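SusD homolog (Bacteroides thetaiotaomicron, PDB 3EHM) probably binds mucin O-glycans at the cell surface of a human gut symbiont, as a SusD-like outer membrane lipoprotein. Local coordinates at residues A471-G474 with S479-D482; V485-R490 with S524-Q529. One frame throughout, in Å; residues are numbered along the deposited sequence.

Contact 1. Residues A471-G474 with S479-D482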
# COMPACT_ATOMS: atom_id res chain seq x y z
N ALA A 471 -2.27 7.65 23.39
CA ALA A 471 -1.60 8.95 23.33
C ALA A 471 -1.12 9.26 21.91
O ALA A 471 -0.72 10.38 21.62
CB ALA A 471 -0.43 8.98 24.30
N ALA A 472 -1.17 8.26 21.03
CA ALA A 472 -0.72 8.43 19.65
C ALA A 472 -1.47 9.50 18.85
O ALA A 472 -0.84 10.35 18.21
CB ALA A 472 -0.77 7.09 18.91
N PRO A 473 -2.81 9.48 18.86
CA PRO A 473 -3.56 10.49 18.11
C PRO A 473 -3.18 11.92 18.49
O PRO A 473 -3.11 12.80 17.64
CB PRO A 473 -5.01 10.15 18.45
CG PRO A 473 -4.97 8.65 18.60
CD PRO A 473 -3.72 8.48 19.45
N GLY A 474 -2.93 12.13 19.77
CA GLY A 474 -2.56 13.46 20.24
C GLY A 474 -1.26 13.95 19.64
O GLY A 474 -1.07 15.16 19.47
N SER A 479 -7.68 13.23 17.91
CA SER A 479 -8.14 12.61 19.15
C SER A 479 -8.53 11.16 18.90
O SER A 479 -8.72 10.74 17.76
CB SER A 479 -9.34 13.36 19.72
OG SER A 479 -10.55 12.83 19.21
N ILE A 480 -8.66 10.40 19.99
CA ILE A 480 -9.03 8.99 19.92
C ILE A 480 -10.51 8.85 19.60
O ILE A 480 -11.29 8.41 20.45
CB ILE A 480 -8.76 8.29 21.27
CG1 ILE A 480 -7.40 8.73 21.82
CG2 ILE A 480 -8.80 6.78 21.09
CD1 ILE A 480 -7.23 8.46 23.30
N GLU A 481 -10.90 9.23 18.39
CA GLU A 481 -12.30 9.14 17.95
C GLU A 481 -12.39 9.54 16.49
O GLU A 481 -13.22 9.02 15.74
CB GLU A 481 -13.18 10.05 18.80
CG GLU A 481 -14.44 9.38 19.33
CD GLU A 481 -15.70 10.19 19.05
OE1 GLU A 481 -16.05 10.35 17.86
OE2 GLU A 481 -16.33 10.68 20.02
N ASP A 482 -11.53 10.46 16.08
CA ASP A 482 -11.50 10.93 14.70
C ASP A 482 -10.39 10.24 13.91
O ASP A 482 -10.42 10.22 12.68
CB ASP A 482 -11.29 12.44 14.65
CG ASP A 482 -12.45 13.21 15.25
OD1 ASP A 482 -13.57 13.12 14.70
OD2 ASP A 482 -12.24 13.89 16.28

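Contact 2. Residues V485-R490 with S524-Q529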
# COMPACT_ATOMS: atom_id res chain seq x y z
N VAL A 485 -5.84 5.96 12.58
CA VAL A 485 -4.57 5.94 11.84
C VAL A 485 -4.23 7.38 11.48
O VAL A 485 -5.11 8.23 11.42
CB VAL A 485 -4.66 5.13 10.51
CG1 VAL A 485 -5.27 3.77 10.77
CG2 VAL A 485 -5.47 5.90 9.47
N PRO A 486 -2.94 7.69 11.24
CA PRO A 486 -2.63 9.07 10.87
C PRO A 486 -3.22 9.32 9.48
O PRO A 486 -3.37 8.39 8.68
CB PRO A 486 -1.10 9.09 10.85
CG PRO A 486 -0.73 7.99 11.83
CD PRO A 486 -1.72 6.91 11.49
N GLU A 487 -3.57 10.57 9.18
CA GLU A 487 -4.13 10.90 7.88
C GLU A 487 -3.01 11.07 6.84
O GLU A 487 -3.25 11.03 5.63
CB GLU A 487 -4.94 12.21 7.95
CG GLU A 487 -6.21 12.16 8.80
CD GLU A 487 -7.30 11.28 8.22
OE1 GLU A 487 -7.26 10.98 7.00
OE2 GLU A 487 -8.22 10.89 8.98
N ARG A 488 -1.79 11.24 7.33
CA ARG A 488 -0.64 11.44 6.44
C ARG A 488 0.63 11.58 7.27
O ARG A 488 0.57 11.76 8.48
CB ARG A 488 -0.81 12.74 5.64
CG ARG A 488 -0.84 14.00 6.53
CD ARG A 488 -1.01 15.30 5.73
NE ARG A 488 0.20 15.70 5.01
CZ ARG A 488 1.19 16.41 5.54
NH1 ARG A 488 1.14 16.80 6.80
NH2 ARG A 488 2.25 16.72 4.80
N PHE A 489 1.78 11.47 6.60
CA PHE A 489 3.06 11.67 7.26
C PHE A 489 3.26 13.18 7.11
O PHE A 489 2.66 13.79 6.23
CB PHE A 489 4.19 10.97 6.50
CG PHE A 489 4.55 9.60 7.03
CD1 PHE A 489 3.86 9.05 8.11
CD2 PHE A 489 5.58 8.87 6.45
CE1 PHE A 489 4.20 7.78 8.60
CE2 PHE A 489 5.92 7.60 6.93
CZ PHE A 489 5.23 7.06 8.00
N ARG A 490 4.07 13.79 7.97
CA ARG A 490 4.33 15.22 7.84
C ARG A 490 5.78 15.33 7.38
O ARG A 490 6.58 14.43 7.62
CB ARG A 490 4.17 15.95 9.18
CG ARG A 490 5.28 15.68 10.19
CD ARG A 490 5.30 16.69 11.32
NE ARG A 490 6.40 16.43 12.24
CZ ARG A 490 6.86 17.29 13.14
NH1 ARG A 490 6.31 18.50 13.25
NH2 ARG A 490 7.88 16.96 13.92
N SER A 524 -15.99 12.92 1.10
CA SER A 524 -16.85 13.62 2.04
C SER A 524 -17.75 12.61 2.74
O SER A 524 -18.03 11.53 2.21
CB SER A 524 -17.72 14.64 1.31
OG SER A 524 -16.92 15.65 0.73
N ASN A 525 -18.19 12.96 3.95
CA ASN A 525 -19.08 12.09 4.71
C ASN A 525 -18.46 10.71 4.93
O ASN A 525 -19.16 9.70 4.89
CB ASN A 525 -20.42 11.95 3.98
CG ASN A 525 -20.98 13.30 3.53
OD1 ASN A 525 -21.42 14.11 4.34
ND2 ASN A 525 -20.97 13.53 2.22
N ARG A 526 -17.15 10.67 5.16
CA ARG A 526 -16.46 9.39 5.37
C ARG A 526 -17.02 8.70 6.62
O ARG A 526 -17.07 9.29 7.70
CB ARG A 526 -14.95 9.63 5.53
CG ARG A 526 -14.11 8.37 5.46
CD ARG A 526 -12.63 8.69 5.57
NE ARG A 526 -12.31 9.29 6.87
CZ ARG A 526 -11.12 9.80 7.18
NH1 ARG A 526 -10.14 9.80 6.30
NH2 ARG A 526 -10.92 10.30 8.40
N PRO A 527 -17.44 7.43 6.48
CA PRO A 527 -18.01 6.63 7.57
C PRO A 527 -17.04 6.29 8.69
O PRO A 527 -15.82 6.32 8.51
CB PRO A 527 -18.50 5.36 6.86
CG PRO A 527 -18.57 5.75 5.40
CD PRO A 527 -17.39 6.65 5.23
N LYS A 528 -17.60 5.94 9.84
CA LYS A 528 -16.83 5.56 11.03
C LYS A 528 -17.56 4.38 11.68
O LYS A 528 -18.79 4.32 11.65
CB LYS A 528 -16.77 6.72 12.01
CG LYS A 528 -15.99 7.92 11.50
CD LYS A 528 -16.40 9.20 12.19
CE LYS A 528 -16.18 9.14 13.70
NZ LYS A 528 -16.51 10.45 14.34
N GLN A 529 -16.81 3.45 12.25
CA GLN A 529 -17.44 2.30 12.90
C GLN A 529 -18.23 2.77 14.12
O GLN A 529 -17.74 3.58 14.90
CB GLN A 529 -16.39 1.28 13.34
CG GLN A 529 -16.99 0.08 14.06
CD GLN A 529 -15.95 -0.92 14.53
OE1 GLN A 529 -14.80 -0.57 14.80
NE2 GLN A 529 -16.36 -2.18 14.65

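Contact 1. Residues A471-G474 with S479-D482
Pro473 presses its ring against the backbone of Ser479 and the side chain of Ile480, and this small patch carries most of the contact. The tight side belongs to the proline: Pro473 CB lies 3.7 Å from Ser479 C. The apolar part is the approach of Pro473 CG to Ile480 CG1 at 4.0 Å, the two side chains passing at a slant. Ile480 offers that branch because CG1 sits beside its own backbone N, anti to the carbonyl carbon (chi1 -44°). A proline suits the place, being rigid, apolar and tolerated in the first turn of a helix, here the short, weakly bonded 472-475; the ring is buried, with Trp81 also packing on it. The other side is looser. Ile480 is exposed, although Glu470 touches it, and the Ser479 CB points away from the proline, while Glu481 and Asp482 carry their charges beyond its reach. The backbone of 479-482 stays compact: Asp482 N reaches Ser479 O at 3.3 Å, from the same face as Glu481 N. The shorter bond, Glu481 N to Ser479 O at 2.7 Å, closes an inverse gamma turn centred on Ile480 (phi/psi -74°/68°), folded back against a one-turn helix.

Contact 2. Residues V485-R490 with S524-Q529
A bidentate, end-on salt bridge between Glu487 and Arg526 joins two irregular segments of this SusD-like fold, the loop before helix 495-498 and the chain beyond helix 505-509 near the C-terminus. The backbones stand well apart, 12.7 Å between Glu487 CA and Arg526 CA, so two long side chains coming from opposite directions must span the gap. With chi1 at -168° and chi2 also extended, the Arg526 chain runs straight out before bending at chi3, which carries the guanidinium to Glu487. The residue types suit their places because the two oxygens of a carboxylate match the paired NH1 and NH2 of a guanidinium. The two groups are nearly coplanar, 16° apart, and Glu487 lies at the guanidinium edge. Arg457 of helix 449-459 holds both partners: its O accepts from Arg526 NH1 and its NH1 donates to Glu487 O. With the carboxylate gone, as in an alanine here, Arg526 would probably lose the partner for its charge, leaving the guanidinium freer to turn about its bond to Arg457 O. Arg526 NH2 to Glu487 OE2 is the shorter bond at 2.8 Å, its donor tilted from the carboxylate plane. Arg526 NH1 meets the syn lone pair of Glu487 OE1 almost perfectly straight, at 177°.

How the contacts relate
The two contacts follow one another along the chain: contact 1 closes at Asp482 before contact 2 opens at Val485. Their centres are 12 Å apart on the same side of the chain's centre, contact 1 farther out at 23 Å and contact 2 deeper at 15 Å. Segments 479-482 and 485-490 belong to the same loop between helices 472-475 and 495-498, which runs inward from the exposed turn to Phe489, packed on helices 85-110 and 116-140. Lys528 of contact 2 reaches back to Glu481 and Asp482 through weak, long ion pairs. Trp81 is a shared neighbour, touching Pro473 and Pro486. Contact 1 folds the start of this loop against helix 472-475; contact 2 ties its later part to C-terminal segment 524-529.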